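Local atomic coordinates of glycoside Hydrolase (PDB entry 5T99), a protein that probably releases galactose-type residues from agarose-derived oligosaccharides by hydrolysis, as a family 2 glycoside hydrolase of a human gut symbiont, and binds D-galacto-isofagomine. Residues F309-H315 against N343-H349; L365-A371 against S408-S413. All blocks are in the same frame, centred on the assembly; numbering follows the deposited sequence.

Interaction 1: F309-H315 against N343-H349; sequences FNGVCLH and NAIRTSH. With GIF (D-galacto-isofagomine), chain C; EDO (1,2-ethanediol), chain Q.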
loop_
_atom_site.group_PDB
_atom_site.type_symbol
_atom_site.label_atom_id
_atom_site.label_comp_id
_atom_site.label_asym_id
_atom_site.label_seq_id
_atom_site.Cartn_x
_atom_site.Cartn_y
_atom_site.Cartn_z
ATOM N N PHE A 309 9.266 -8.121 12.482
ATOM C CA PHE A 309 8.470 -7.827 11.301
ATOM C C PHE A 309 7.730 -9.066 10.793
ATOM O O PHE A 309 8.316 -9.961 10.182
ATOM C CB PHE A 309 9.337 -7.229 10.182
ATOM C CG PHE A 309 10.208 -6.089 10.625
ATOM C CD1 PHE A 309 9.685 -5.040 11.371
ATOM C CD2 PHE A 309 11.546 -6.051 10.273
ATOM C CE1 PHE A 309 10.495 -3.985 11.778
ATOM C CE2 PHE A 309 12.359 -5.001 10.666
ATOM C CZ PHE A 309 11.837 -3.963 11.423
ATOM N N ASN A 310 6.436 -9.110 11.088
ATOM C CA ASN A 310 5.468 -9.926 10.361
ATOM C C ASN A 310 4.996 -9.080 9.198
ATOM O O ASN A 310 3.934 -8.459 9.263
ATOM C CB ASN A 310 4.271 -10.261 11.243
ATOM C CG ASN A 310 4.643 -11.101 12.430
ATOM O OD1 ASN A 310 5.664 -11.782 12.430
ATOM N ND2 ASN A 310 3.816 -11.052 13.460
ATOM N N GLY A 311 5.788 -9.069 8.126
ATOM C CA GLY A 311 5.658 -8.065 7.071
ATOM C C GLY A 311 5.117 -8.578 5.762
ATOM O O GLY A 311 5.137 -9.773 5.498
ATOM N N VAL A 312 4.654 -7.647 4.936
ATOM C CA VAL A 312 4.219 -7.947 3.582
ATOM C C VAL A 312 4.716 -6.867 2.624
ATOM O O VAL A 312 4.833 -5.689 2.998
ATOM C CB VAL A 312 2.680 -8.099 3.469
ATOM C CG1 VAL A 312 2.176 -9.122 4.469
ATOM C CG2 VAL A 312 1.965 -6.778 3.675
ATOM N N CYS A 313 5.037 -7.292 1.403
ATOM C CA CYS A 313 5.236 -6.375 0.303
ATOM C C CYS A 313 3.887 -6.167 -0.326
ATOM O O CYS A 313 3.093 -7.110 -0.404
ATOM C CB CYS A 313 6.200 -6.953 -0.733
ATOM S SG CYS A 313 7.836 -7.266 -0.066
ATOM N N LEU A 314 3.633 -4.949 -0.787
ATOM C CA LEU A 314 2.400 -4.613 -1.499
ATOM C C LEU A 314 2.740 -3.711 -2.667
ATOM O O LEU A 314 3.529 -2.763 -2.506
ATOM C CB LEU A 314 1.425 -3.866 -0.580
ATOM C CG LEU A 314 0.742 -4.618 0.561
ATOM C CD1 LEU A 314 -0.055 -3.656 1.429
ATOM C CD2 LEU A 314 -0.171 -5.692 0.015
ATOM N N HIS A 315 2.157 -4.002 -3.835
ATOM C CA HIS A 315 2.185 -3.057 -4.945
ATOM C C HIS A 315 1.049 -2.074 -4.797
ATOM O O HIS A 315 0.094 -2.326 -4.078
ATOM C CB HIS A 315 2.168 -3.747 -6.313
ATOM C CG HIS A 315 3.531 -4.140 -6.795
ATOM N ND1 HIS A 315 4.543 -3.221 -6.990
ATOM C CD2 HIS A 315 4.056 -5.352 -7.109
ATOM C CE1 HIS A 315 5.633 -3.851 -7.393
ATOM N NE2 HIS A 315 5.362 -5.143 -7.479
ATOM N N ASN A 343 2.180 -6.583 10.924
ATOM C CA ASN A 343 2.533 -5.346 11.626
ATOM C C ASN A 343 3.490 -4.449 10.826
ATOM O O ASN A 343 3.937 -3.416 11.333
ATOM C CB ASN A 343 3.156 -5.683 12.983
ATOM C CG ASN A 343 4.538 -6.289 12.854
ATOM O OD1 ASN A 343 4.844 -6.921 11.849
ATOM N ND2 ASN A 343 5.381 -6.096 13.868
ATOM N N ALA A 344 3.820 -4.835 9.595
ATOM C CA ALA A 344 4.850 -4.134 8.827
ATOM C C ALA A 344 4.641 -4.231 7.323
ATOM O O ALA A 344 4.144 -5.231 6.827
ATOM C CB ALA A 344 6.216 -4.665 9.204
ATOM N N ILE A 345 5.020 -3.168 6.616
ATOM C CA ILE A 345 4.825 -3.055 5.175
ATOM C C ILE A 345 6.158 -2.688 4.524
ATOM O O ILE A 345 6.865 -1.820 5.020
ATOM C CB ILE A 345 3.800 -1.952 4.802
ATOM C CG1 ILE A 345 2.493 -2.075 5.600
ATOM C CG2 ILE A 345 3.516 -1.969 3.301
ATOM C CD1 ILE A 345 1.646 -3.292 5.284
ATOM N N ARG A 346 6.487 -3.340 3.412
ATOM C CA ARG A 346 7.585 -2.908 2.534
ATOM C C ARG A 346 6.947 -2.337 1.280
ATOM O O ARG A 346 6.193 -3.054 0.633
ATOM C CB ARG A 346 8.469 -4.104 2.184
ATOM C CG ARG A 346 9.586 -3.814 1.183
ATOM C CD ARG A 346 10.744 -4.807 1.296
ATOM N NE ARG A 346 11.776 -4.538 0.287
ATOM C CZ ARG A 346 11.961 -5.204 -0.863
ATOM N NH1 ARG A 346 11.219 -6.267 -1.211
ATOM N NH2 ARG A 346 12.918 -4.804 -1.690
ATOM N N THR A 347 7.249 -1.085 0.912
ATOM C CA THR A 347 6.612 -0.453 -0.270
ATOM C C THR A 347 7.314 -0.820 -1.591
ATOM O O THR A 347 7.859 0.028 -2.313
ATOM C CB THR A 347 6.415 1.084 -0.134
ATOM O OG1 THR A 347 7.643 1.795 -0.313
ATOM C CG2 THR A 347 5.832 1.434 1.209
ATOM N N SER A 348 7.281 -2.110 -1.898
ATOM C CA SER A 348 7.813 -2.653 -3.145
ATOM C C SER A 348 7.212 -1.951 -4.367
ATOM O O SER A 348 5.982 -1.923 -4.469
ATOM C CB SER A 348 7.407 -4.114 -3.212
ATOM O OG SER A 348 6.013 -4.223 -2.950
ATOM N N HIS A 349 7.995 -1.353 -5.277
ATOM C CA HIS A 349 9.416 -0.978 -5.131
ATOM C C HIS A 349 9.537 0.498 -5.551
ATOM O O HIS A 349 10.155 0.848 -6.572
ATOM C CB HIS A 349 10.325 -1.849 -6.003
ATOM C CG HIS A 349 10.129 -3.312 -5.809
ATOM N ND1 HIS A 349 10.582 -3.985 -4.695
ATOM C CD2 HIS A 349 9.538 -4.243 -6.594
ATOM C CE1 HIS A 349 10.273 -5.267 -4.798
ATOM N NE2 HIS A 349 9.635 -5.448 -5.940
HETATM C C GIF C . 11.080 -8.788 -6.968
HETATM N N GIF C . 11.478 -10.114 -6.521
HETATM O O GIF C . 8.940 -13.611 -7.368
HETATM C C1 GIF C . 9.570 -8.708 -7.080
HETATM O O1 GIF C . 9.453 -9.792 -9.222
HETATM C C2 GIF C . 9.003 -9.884 -7.872
HETATM O O2 GIF C . 9.213 -7.487 -7.723
HETATM C C3 GIF C . 9.430 -11.222 -7.276
HETATM C C4 GIF C . 10.950 -11.300 -7.173
HETATM C C5 GIF C . 8.895 -12.386 -8.112
HETATM C C1 EDO Q . 1.353 0.885 -1.266
HETATM O O1 EDO Q . 1.747 1.396 -2.534
HETATM C C2 EDO Q . 2.124 -0.389 -0.950
HETATM O O2 EDO Q . 3.519 -0.234 -1.240
#
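Val312 and Ile345 pair across two adjacent parallel strands, 309-313 and 344-346, whose axes approach to 4.6 Å at an angle of 35°. Ala344 O receives Val312 N, and Val312 O in turn accepts Arg346 N over 2.9 Å in a nearly straight bond (170°). At the start, the Asn343 side chain, its CG set between the backbone N and the carbonyl carbon (chi1 71°), turns OD1 to Asn310 N, a weak bond of 2.8 Å, while ND2 binds Arg308 O. The side chains of Val312 and Ile345 run alongside each other, CG2 to CD1 at 3.9 Å. Alternating with them, Cys313 lays SG along the extended Arg346 chain and at the edge of its guanidinium, 3.7 Å from NH1; that group is salt-bridged to Glu370 and Glu494. Beyond the strands, Ser348 OG gives Leu314 O a weak hydrogen bond (2.9 Å). A cis peptide links Ser348 to His349, whose NE2 shares a hydrogen bond of 2.7 Å with O2 of the bound galacto-isofagomine. With an alanine at this position, the ligand hydroxyl would probably lose its imidazole partner and Glu370 the ND1 that it holds. The pair is part of the beta-alpha-beta unit of strand 305-313, helix 327-339 and strand 344-346 in the TIM barrel. Strand 549-552 flanks 309-313, and its Phe551 packs on Cys313, Ala344 and Arg346.

Interaction 2: L365-A371 against S408-S413; sequences LVVLDEA and SVIMWS
Val367 and Ile410 meet at a beta bulge between parallel strands 366-370 and 409-413, neighbours in the TIM barrel joined by a beta-alpha-beta crossover through helix 388-403. Val367 O receives two donors there: Ile410 N at 2.8 Å, in the carbonyl plane, and Met411 N in a long, weak bond of 3.5 Å. The second bond is the slack one; no solvent side exists, since every touching residue is buried. Toward the barrel interior the contact is apolar and close-packed: Ile410 CD1 reaches Val366 CB at 3.6 Å and Leu368 lies beside Met411, CG to SD 4.0 Å. Among the residues on the helix-facing side, Asp369 lies alongside Trp412, OD2 3.5 Å from CZ3, with carboxylate and indole planes 29° apart. Asp403 brings a second carboxylate close to that oxygen, which would probably raise the proton affinity of the pair; Trp412 NE1 is held by Asp442. At the C-terminal end, chi1 of -174° swings the Ser413 hydroxyl away from its own N toward Glu370, and OG donates to the anti lone pair of Glu370 OE2 across 2.7 Å. Next to Glu370, Ala371 N lies almost in line with the Ser413 C=O bond, 2.9 Å from O (C=O...N 174°).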
loop_
_atom_site.group_PDB
_atom_site.type_symbol
_atom_site.label_atom_id
_atom_site.label_comp_id
_atom_site.label_asym_id
_atom_site.label_seq_id
_atom_site.Cartn_x
_atom_site.Cartn_y
_atom_site.Cartn_z
ATOM N N LEU A 365 1.199 0.578 11.714
ATOM C CA LEU A 365 2.081 -0.297 10.951
ATOM C C LEU A 365 3.423 0.382 10.701
ATOM O O LEU A 365 3.463 1.567 10.391
ATOM C CB LEU A 365 1.444 -0.627 9.602
ATOM C CG LEU A 365 0.138 -1.422 9.634
ATOM C CD1 LEU A 365 -0.478 -1.426 8.241
ATOM C CD2 LEU A 365 0.357 -2.849 10.124
ATOM N N VAL A 366 4.518 -0.370 10.807
ATOM C CA VAL A 366 5.837 0.172 10.491
ATOM C C VAL A 366 6.108 -0.059 9.016
ATOM O O VAL A 366 5.666 -1.064 8.455
ATOM C CB VAL A 366 6.956 -0.348 11.424
ATOM C CG1 VAL A 366 6.705 0.169 12.833
ATOM C CG2 VAL A 366 7.087 -1.867 11.431
ATOM N N VAL A 367 6.805 0.884 8.385
ATOM C CA VAL A 367 6.978 0.911 6.945
ATOM C C VAL A 367 8.443 1.061 6.499
ATOM O O VAL A 367 9.176 1.910 7.008
ATOM C CB VAL A 367 6.144 2.042 6.319
ATOM C CG1 VAL A 367 6.362 2.113 4.811
ATOM C CG2 VAL A 367 4.662 1.849 6.632
ATOM N N LEU A 368 8.834 0.226 5.528
ATOM C CA LEU A 368 10.064 0.382 4.765
ATOM C C LEU A 368 9.701 1.097 3.470
ATOM O O LEU A 368 9.034 0.527 2.605
ATOM C CB LEU A 368 10.692 -0.974 4.463
ATOM C CG LEU A 368 11.433 -1.666 5.608
ATOM C CD1 LEU A 368 10.558 -1.802 6.841
ATOM C CD2 LEU A 368 11.963 -3.030 5.173
ATOM N N ASP A 369 10.148 2.341 3.346
ATOM C CA ASP A 369 9.729 3.250 2.282
ATOM C C ASP A 369 10.794 3.165 1.186
ATOM O O ASP A 369 11.933 3.630 1.383
ATOM C CB ASP A 369 9.640 4.650 2.892
ATOM C CG ASP A 369 8.786 5.619 2.108
ATOM O OD1 ASP A 369 8.366 5.326 0.970
ATOM O OD2 ASP A 369 8.560 6.730 2.664
ATOM N N GLU A 370 10.447 2.541 0.054
ATOM C CA GLU A 370 11.429 2.126 -0.967
ATOM C C GLU A 370 11.416 3.034 -2.198
ATOM O O GLU A 370 10.367 3.336 -2.738
ATOM C CB GLU A 370 11.193 0.673 -1.378
ATOM C CG GLU A 370 12.289 0.085 -2.266
ATOM C CD GLU A 370 12.303 -1.430 -2.265
ATOM O OE1 GLU A 370 11.474 -2.046 -2.978
ATOM O OE2 GLU A 370 13.149 -2.008 -1.540
ATOM N N ALA A 371 12.594 3.449 -2.646
ATOM C CA ALA A 371 12.703 4.481 -3.671
ATOM C C ALA A 371 12.678 3.947 -5.107
ATOM O O ALA A 371 11.970 4.510 -5.943
ATOM C CB ALA A 371 13.976 5.298 -3.452
ATOM N N SER A 408 5.035 6.010 10.954
ATOM C CA SER A 408 5.033 4.646 10.424
ATOM C C SER A 408 6.361 4.285 9.757
ATOM O O SER A 408 6.786 3.156 9.843
ATOM C CB SER A 408 3.882 4.437 9.425
ATOM O OG SER A 408 3.998 5.302 8.308
ATOM N N VAL A 409 7.016 5.240 9.103
ATOM C CA VAL A 409 8.233 4.938 8.317
ATOM C C VAL A 409 9.414 4.711 9.255
ATOM O O VAL A 409 9.717 5.567 10.083
ATOM C CB VAL A 409 8.575 6.059 7.309
ATOM C CG1 VAL A 409 9.854 5.735 6.562
ATOM C CG2 VAL A 409 7.428 6.240 6.332
ATOM N N ILE A 410 10.051 3.552 9.134
ATOM C CA ILE A 410 11.203 3.216 9.973
ATOM C C ILE A 410 12.496 2.985 9.214
ATOM O O ILE A 410 13.551 2.980 9.844
ATOM C CB ILE A 410 10.930 2.003 10.902
ATOM C CG1 ILE A 410 10.509 0.748 10.109
ATOM C CG2 ILE A 410 9.862 2.381 11.919
ATOM C CD1 ILE A 410 10.559 -0.536 10.911
ATOM N N MET A 411 12.438 2.772 7.903
ATOM C CA MET A 411 13.639 2.644 7.092
ATOM C C MET A 411 13.461 3.311 5.724
ATOM O O MET A 411 12.349 3.421 5.222
ATOM C CB MET A 411 13.990 1.177 6.873
ATOM C CG MET A 411 14.058 0.306 8.113
ATOM S SD MET A 411 14.837 -1.266 7.683
ATOM C CE MET A 411 14.362 -2.323 9.048
ATOM N N TRP A 412 14.567 3.759 5.140
ATOM C CA TRP A 412 14.624 4.190 3.749
ATOM C C TRP A 412 15.298 3.083 2.939
ATOM O O TRP A 412 16.495 2.847 3.094
ATOM C CB TRP A 412 15.420 5.490 3.611
ATOM C CG TRP A 412 14.945 6.595 4.489
ATOM C CD1 TRP A 412 15.586 7.100 5.576
ATOM C CD2 TRP A 412 13.723 7.326 4.369
ATOM N NE1 TRP A 412 14.850 8.107 6.131
ATOM C CE2 TRP A 412 13.699 8.267 5.412
ATOM C CE3 TRP A 412 12.648 7.281 3.471
ATOM C CZ2 TRP A 412 12.637 9.164 5.593
ATOM C CZ3 TRP A 412 11.592 8.169 3.643
ATOM C CH2 TRP A 412 11.592 9.099 4.698
ATOM N N SER A 413 14.534 2.381 2.100
ATOM C CA SER A 413 15.106 1.331 1.245
ATOM C C SER A 413 15.533 1.973 -0.075
ATOM O O SER A 413 14.694 2.495 -0.813
ATOM C CB SER A 413 14.104 0.200 1.014
ATOM O OG SER A 413 14.689 -0.884 0.310
#

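Interactions 1 and 2 have centres 9 Å apart and join into one run of four barrel strands, because 344-346 and 366-370 are themselves neighbours. Glu370 ties them together: its OE1 receives a probable hydrogen bond from His349 ND1 at 2.7 Å, and its OE2 forms a 2.8 Å salt bridge with Arg346 NH2. Its side chain stays about 8 Å from the galacto-isofagomine, consistent with a second-shell residue that probably orients the histidine touching the ligand. Arg346 also pairs with Glu494, which, like His349, is hydrogen-bonded to the galacto-isofagomine. Deeper in the barrel, Phe309 CE1 packs on Ile410 CD1 at 3.6 Å, bringing the outermost strands of the run into contact.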